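Long-range contacts in uncharacterized protein YjhP (Escherichia coli, PDB 1NKV), which is uncharacterised but probably acts as a methyltransferase that uses S-adenosylmethionine: residues A187-D193 with R235-G241; G64-L70 with H89-A95. All coordinates share one frame; numbering follows the deposited sequence.

Contact 1 of 2, residues A187-D193 with R235-G241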
loop_
_atom_site.group_PDB
_atom_site.type_symbol
_atom_site.label_atom_id
_atom_site.label_comp_id
_atom_site.label_asym_id
_atom_site.label_seq_id
_atom_site.Cartn_x
_atom_site.Cartn_y
_atom_site.Cartn_z
ATOM N N ALA C 187 2.025 -0.813 -10.042
ATOM C CA ALA C 187 1.159 0.093 -9.279
ATOM C C ALA C 187 0.135 -0.716 -8.478
ATOM O O ALA C 187 -0.072 -1.894 -8.767
ATOM C CB ALA C 187 0.441 1.064 -10.227
ATOM N N ASP C 188 -0.490 -0.098 -7.473
ATOM C CA ASP C 188 -1.518 -0.776 -6.672
ATOM C C ASP C 188 -2.863 -0.046 -6.716
ATOM O O ASP C 188 -2.926 1.106 -7.134
ATOM C CB ASP C 188 -1.083 -0.939 -5.203
ATOM C CG ASP C 188 -0.539 0.341 -4.597
ATOM O OD1 ASP C 188 -1.090 1.424 -4.872
ATOM O OD2 ASP C 188 0.437 0.255 -3.824
ATOM N N GLN C 189 -3.928 -0.734 -6.295
ATOM C CA GLN C 189 -5.282 -0.172 -6.255
ATOM C C GLN C 189 -5.237 1.304 -5.836
ATOM O O GLN C 189 -5.816 2.178 -6.487
ATOM C CB GLN C 189 -6.131 -0.902 -5.226
ATOM C CG GLN C 189 -6.126 -2.407 -5.291
ATOM C CD GLN C 189 -7.184 -2.926 -6.227
ATOM O OE1 GLN C 189 -7.788 -3.974 -5.992
ATOM N NE2 GLN C 189 -7.415 -2.187 -7.308
ATOM N N GLU C 190 -4.562 1.561 -4.719
ATOM C CA GLU C 190 -4.433 2.914 -4.192
ATOM C C GLU C 190 -3.935 3.843 -5.284
ATOM O O GLU C 190 -4.546 4.878 -5.555
ATOM C CB GLU C 190 -3.467 2.935 -3.004
ATOM C CG GLU C 190 -2.984 4.315 -2.567
ATOM C CD GLU C 190 -4.100 5.263 -2.127
ATOM O OE1 GLU C 190 -5.181 4.782 -1.710
ATOM O OE2 GLU C 190 -3.879 6.500 -2.174
ATOM N N GLY C 191 -2.829 3.461 -5.911
ATOM C CA GLY C 191 -2.273 4.267 -6.967
ATOM C C GLY C 191 -3.343 4.539 -7.989
ATOM O O GLY C 191 -3.523 5.681 -8.400
ATOM N N TRP C 192 -4.076 3.506 -8.391
ATOM C CA TRP C 192 -5.130 3.677 -9.390
ATOM C C TRP C 192 -6.265 4.582 -8.949
ATOM O O TRP C 192 -6.674 5.472 -9.698
ATOM C CB TRP C 192 -5.715 2.331 -9.818
ATOM C CG TRP C 192 -4.893 1.582 -10.835
ATOM C CD1 TRP C 192 -3.943 0.621 -10.586
ATOM C CD2 TRP C 192 -4.970 1.700 -12.263
ATOM N NE1 TRP C 192 -3.434 0.138 -11.771
ATOM C CE2 TRP C 192 -4.042 0.784 -12.811
ATOM C CE3 TRP C 192 -5.720 2.496 -13.126
ATOM C CZ2 TRP C 192 -3.861 0.633 -14.180
ATOM C CZ3 TRP C 192 -5.541 2.354 -14.494
ATOM C CH2 TRP C 192 -4.614 1.428 -15.011
ATOM N N ASP C 193 -6.792 4.345 -7.748
ATOM C CA ASP C 193 -7.890 5.167 -7.251
ATOM C C ASP C 193 -7.498 6.628 -7.312
ATOM O O ASP C 193 -8.278 7.469 -7.746
ATOM C CB ASP C 193 -8.240 4.857 -5.795
ATOM C CG ASP C 193 -8.732 3.456 -5.597
ATOM O OD1 ASP C 193 -9.488 2.967 -6.459
ATOM O OD2 ASP C 193 -8.370 2.855 -4.564
ATOM N N ARG C 235 -11.358 -1.222 -11.997
ATOM C CA ARG C 235 -10.544 -1.256 -10.800
ATOM C C ARG C 235 -9.810 -2.553 -10.596
ATOM O O ARG C 235 -8.628 -2.559 -10.278
ATOM C CB ARG C 235 -11.386 -0.959 -9.562
ATOM C CG ARG C 235 -10.553 -0.924 -8.283
ATOM C CD ARG C 235 -11.306 -0.271 -7.155
ATOM N NE ARG C 235 -10.413 0.263 -6.128
ATOM C CZ ARG C 235 -9.955 -0.435 -5.100
ATOM N NH1 ARG C 235 -10.299 -1.703 -4.941
ATOM N NH2 ARG C 235 -9.151 0.130 -4.223
ATOM N N GLU C 236 -10.504 -3.659 -10.799
ATOM C CA GLU C 236 -9.888 -4.948 -10.573
ATOM C C GLU C 236 -9.131 -5.497 -11.784
ATOM O O GLU C 236 -8.220 -6.300 -11.641
ATOM C CB GLU C 236 -10.964 -5.937 -10.136
ATOM C CG GLU C 236 -10.429 -7.041 -9.270
ATOM C CD GLU C 236 -10.178 -6.591 -7.848
ATOM O OE1 GLU C 236 -9.460 -7.315 -7.118
ATOM O OE2 GLU C 236 -10.701 -5.524 -7.451
ATOM N N CYS C 237 -9.502 -5.035 -12.967
ATOM C CA CYS C 237 -8.909 -5.497 -14.211
ATOM C C CYS C 237 -7.630 -4.793 -14.648
ATOM O O CYS C 237 -6.570 -5.420 -14.773
ATOM C CB CYS C 237 -9.959 -5.374 -15.304
ATOM S SG CYS C 237 -11.383 -6.374 -14.930
ATOM N N PHE C 238 -7.757 -3.491 -14.896
ATOM C CA PHE C 238 -6.647 -2.655 -15.329
ATOM C C PHE C 238 -5.462 -2.742 -14.385
ATOM O O PHE C 238 -5.628 -2.681 -13.165
ATOM C CB PHE C 238 -7.091 -1.191 -15.431
ATOM C CG PHE C 238 -8.129 -0.938 -16.485
ATOM C CD1 PHE C 238 -8.455 -1.919 -17.411
ATOM C CD2 PHE C 238 -8.771 0.293 -16.558
ATOM C CE1 PHE C 238 -9.405 -1.683 -18.389
ATOM C CE2 PHE C 238 -9.727 0.541 -17.538
ATOM C CZ PHE C 238 -10.042 -0.448 -18.452
ATOM N N GLY C 239 -4.273 -2.875 -14.973
ATOM C CA GLY C 239 -3.036 -2.954 -14.221
ATOM C C GLY C 239 -1.970 -2.188 -14.981
ATOM O O GLY C 239 -2.027 -2.111 -16.211
ATOM N N TRP C 240 -1.000 -1.627 -14.261
ATOM C CA TRP C 240 0.069 -0.848 -14.883
ATOM C C TRP C 240 1.380 -1.082 -14.160
ATOM O O TRP C 240 1.404 -1.724 -13.125
ATOM C CB TRP C 240 -0.261 0.636 -14.813
ATOM C CG TRP C 240 0.483 1.462 -15.812
ATOM C CD1 TRP C 240 0.153 1.641 -17.120
ATOM C CD2 TRP C 240 1.664 2.249 -15.584
ATOM N NE1 TRP C 240 1.044 2.493 -17.720
ATOM C CE2 TRP C 240 1.982 2.881 -16.800
ATOM C CE3 TRP C 240 2.480 2.482 -14.471
ATOM C CZ2 TRP C 240 3.075 3.736 -16.940
ATOM C CZ3 TRP C 240 3.578 3.339 -14.611
ATOM C CH2 TRP C 240 3.859 3.951 -15.836
ATOM N N GLY C 241 2.474 -0.551 -14.682
ATOM C CA GLY C 241 3.735 -0.765 -14.006
ATOM C C GLY C 241 4.924 -0.440 -14.879
ATOM O O GLY C 241 4.802 -0.329 -16.088
#

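Contact 2 of 2, residues G64-L70 with H89-A95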
loop_
_atom_site.group_PDB
_atom_site.type_symbol
_atom_site.label_atom_id
_atom_site.label_comp_id
_atom_site.label_asym_id
_atom_site.label_seq_id
_atom_site.Cartn_x
_atom_site.Cartn_y
_atom_site.Cartn_z
ATOM N N GLY C 64 15.778 15.072 -20.731
ATOM C CA GLY C 64 14.414 14.708 -21.062
ATOM C C GLY C 64 13.967 15.262 -22.394
ATOM O O GLY C 64 14.304 16.377 -22.751
ATOM N N ILE C 65 13.198 14.485 -23.136
ATOM C CA ILE C 65 12.728 14.921 -24.439
ATOM C C ILE C 65 11.219 15.052 -24.370
ATOM O O ILE C 65 10.488 14.122 -24.726
ATOM C CB ILE C 65 13.082 13.877 -25.510
ATOM C CG1 ILE C 65 14.560 13.530 -25.411
ATOM C CG2 ILE C 65 12.753 14.398 -26.888
ATOM C CD1 ILE C 65 14.982 12.465 -26.343
ATOM N N ASP C 66 10.738 16.202 -23.918
ATOM C CA ASP C 66 9.299 16.375 -23.806
ATOM C C ASP C 66 8.577 16.707 -25.096
ATOM O O ASP C 66 9.028 17.514 -25.906
ATOM C CB ASP C 66 8.941 17.412 -22.745
ATOM C CG ASP C 66 7.448 17.410 -22.431
ATOM O OD1 ASP C 66 6.851 16.290 -22.447
ATOM O OD2 ASP C 66 6.888 18.508 -22.164
HETATM N N MSE C 67 7.423 16.073 -25.246
HETATM C CA MSE C 67 6.597 16.223 -26.423
HETATM C C MSE C 67 5.153 16.566 -26.030
HETATM O O MSE C 67 4.212 16.200 -26.729
HETATM C CB MSE C 67 6.673 14.914 -27.224
HETATM C CG MSE C 67 6.729 13.661 -26.320
HETATM SE SE MSE C 67 7.436 11.976 -27.061
HETATM C CE MSE C 67 9.321 12.188 -26.700
ATOM N N SER C 68 4.981 17.287 -24.921
ATOM C CA SER C 68 3.643 17.655 -24.458
ATOM C C SER C 68 3.446 19.152 -24.220
ATOM O O SER C 68 2.365 19.582 -23.814
ATOM C CB SER C 68 3.297 16.900 -23.164
ATOM O OG SER C 68 3.757 17.580 -22.005
ATOM N N SER C 69 4.476 19.948 -24.472
ATOM C CA SER C 69 4.356 21.380 -24.253
ATOM C C SER C 69 5.216 22.211 -25.195
ATOM O O SER C 69 6.281 21.773 -25.631
ATOM C CB SER C 69 4.703 21.698 -22.799
ATOM O OG SER C 69 5.910 21.057 -22.422
ATOM N N LEU C 70 4.743 23.414 -25.512
ATOM C CA LEU C 70 5.466 24.318 -26.404
ATOM C C LEU C 70 6.831 24.657 -25.809
ATOM O O LEU C 70 7.869 24.447 -26.439
ATOM C CB LEU C 70 4.663 25.605 -26.613
ATOM C CG LEU C 70 3.201 25.431 -27.008
ATOM C CD1 LEU C 70 2.311 25.713 -25.816
ATOM C CD2 LEU C 70 2.872 26.359 -28.154
ATOM N N HIS C 89 19.113 18.066 -18.214
ATOM C CA HIS C 89 18.836 18.921 -19.361
ATOM C C HIS C 89 17.493 18.567 -20.025
ATOM O O HIS C 89 17.073 17.412 -20.017
ATOM C CB HIS C 89 19.983 18.780 -20.367
ATOM C CG HIS C 89 19.849 19.658 -21.570
ATOM N ND1 HIS C 89 19.741 21.030 -21.481
ATOM C CD2 HIS C 89 19.807 19.362 -22.891
ATOM C CE1 HIS C 89 19.639 21.542 -22.694
ATOM N NE2 HIS C 89 19.676 20.550 -23.569
ATOM N N PHE C 90 16.822 19.555 -20.604
ATOM C CA PHE C 90 15.545 19.305 -21.256
ATOM C C PHE C 90 15.502 19.917 -22.650
ATOM O O PHE C 90 16.093 20.969 -22.892
ATOM C CB PHE C 90 14.394 19.847 -20.396
ATOM C CG PHE C 90 14.088 19.001 -19.182
ATOM C CD1 PHE C 90 13.535 17.734 -19.315
ATOM C CD2 PHE C 90 14.356 19.472 -17.900
ATOM C CE1 PHE C 90 13.256 16.960 -18.190
ATOM C CE2 PHE C 90 14.080 18.703 -16.774
ATOM C CZ PHE C 90 13.531 17.453 -16.920
ATOM N N ILE C 91 14.810 19.255 -23.570
ATOM C CA ILE C 91 14.720 19.742 -24.937
ATOM C C ILE C 91 13.352 19.507 -25.513
ATOM O O ILE C 91 12.851 18.385 -25.515
ATOM C CB ILE C 91 15.720 19.039 -25.863
ATOM C CG1 ILE C 91 15.566 17.521 -25.714
ATOM C CG2 ILE C 91 17.137 19.506 -25.559
ATOM C CD1 ILE C 91 16.322 16.711 -26.726
ATOM N N HIS C 92 12.749 20.572 -26.017
ATOM C CA HIS C 92 11.429 20.472 -26.606
ATOM C C HIS C 92 11.523 19.728 -27.943
ATOM O O HIS C 92 11.478 20.342 -29.004
ATOM C CB HIS C 92 10.853 21.874 -26.816
ATOM C CG HIS C 92 9.537 21.878 -27.522
ATOM N ND1 HIS C 92 9.109 22.937 -28.292
ATOM C CD2 HIS C 92 8.570 20.935 -27.606
ATOM C CE1 HIS C 92 7.936 22.643 -28.825
ATOM N NE2 HIS C 92 7.587 21.434 -28.425
ATOM N N ASN C 93 11.665 18.407 -27.887
ATOM C CA ASN C 93 11.756 17.610 -29.107
ATOM C C ASN C 93 10.757 16.468 -29.088
ATOM O O ASN C 93 10.440 15.932 -28.035
ATOM C CB ASN C 93 13.155 17.030 -29.268
ATOM C CG ASN C 93 13.481 16.700 -30.707
ATOM O OD1 ASN C 93 12.684 16.072 -31.415
ATOM N ND2 ASN C 93 14.663 17.128 -31.155
ATOM N N ASP C 94 10.269 16.069 -30.250
ATOM C CA ASP C 94 9.297 14.994 -30.273
ATOM C C ASP C 94 9.826 13.667 -30.808
ATOM O O ASP C 94 9.854 13.438 -32.020
ATOM C CB ASP C 94 8.065 15.441 -31.063
ATOM C CG ASP C 94 7.464 16.726 -30.516
ATOM O OD1 ASP C 94 8.172 17.757 -30.513
ATOM O OD2 ASP C 94 6.288 16.709 -30.086
ATOM N N ALA C 95 10.238 12.805 -29.879
ATOM C CA ALA C 95 10.754 11.467 -30.178
ATOM C C ALA C 95 11.745 11.401 -31.346
ATOM O O ALA C 95 12.868 11.889 -31.245
ATOM C CB ALA C 95 9.584 10.509 -30.428
#

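Contact 1 of 2, residues A187-D193 with R235-G241
Arg235 and Asp193 form a side-on salt bridge that joins two helix ends beside the mixed sheet of a Rossmann-like methyltransferase fold. Helix 189-209 starts here just after edge strand 183-186, and helix 216-237 runs into strand 238-245. Arg235 NE meets Asp193 OD1 and Arg235 NH2 meets Asp193 OD2, both at 2.9 Å and nearly straight. Each oxygen uses its syn lone pair, and the carboxylate and guanidinium planes lie only 5° apart. Arginine suits the site because its chain, extended from CG to NE (chi2 164°), presents two parallel N-H groups; Tyr230 OH also bonds Asp193 OD1.

The amide of Gln189 stacks on the guanidinium, 15° from parallel, and its NE2 donates to Arg235 O (3.2 Å) from above the carbonyl plane. A bend at chi2 (-88°) turns the amide back over the arginine. Near the sheet, Ala187 N donates to Trp240 O, extending the pairing of the edge strand, while Asp188 OD1 caps the helix by accepting from Gly191 N.

Apolar packing centres on Trp192, whose broad indole spans the gap between helix and strand. Gly239 C and Trp240 N lie at its edge. Over one face sits Phe238 CB, a CH-pi contact 4.0 Å from the centroid of the Trp192 six-membered ring.

Contact 2 of 2, residues G64-L70 with H89-A95
Gly64 pairs with Phe90 in the parallel register of a right-handed beta-alpha-beta unit, strand 62-65, helix 73-81 and strand 88-91, within a Rossmann-like sheet. Gly64 N donates to His89 O (2.8 Å), and Ile91 N returns a bond to Gly64 O (3.0 Å). Glycine suits the spot because the Phe90 ring lies where a side chain would have to go, with Phe90 CD1 3.6 Å from Gly64 CA. On the other face of the sheet Ile65 and Ile91 run side by side, Ile65 CG1 lying 3.9 Å from Ile91 CD1; beta-branched residues favour extended strands.

Beyond the strand ends the chains stay close as loops. Asp66 N reaches Ile91 O by a weak bond, and His92 is the centre of an inverse gamma turn. With CG anti to the backbone N (chi1 175°), the His92 side chain runs out to the loop that follows strand 62-65, where Ser69 O and Leu70 O lie over one ring face and Asp66 O sits at its edge. Met67, a selenomethionine, sets its CB beside Asp94 OD2, and a bend at chi3 (88°) brings Met67 CE to 3.4 Å from Ala95 N.

Farther out, Phe90 rests on Ala75 and Lys76 of the connecting helix, and Ile65 on Leu41 and Leu43 of strand 40-43. Asp66 OD2 organises its own loop, accepting from Ser68 OG at 3.3 Å and Ser69 OG at 2.7 Å.

How the contacts relate
After two N-terminal helices, 5-9 and 22-31, the chain builds strand 40-43 and then strand 62-65. Contact 2 closes a short loop there, with helix 73-81 bridging residues 64-70 to 89-95 and strand 88-91 becoming one border of the sheet. The chain continues through strands 104-109 and 134-143 to the other border strand, 183-186. Contact 1 then closes a second, largely helical loop, in which helices 189-209 and 216-237 carry the chain out and back to strand 238-245. The two loops follow in series, neither nesting nor crossing. Their centres lie about 28 Å apart on opposite sides of the chain's centre, joined through the same sheet.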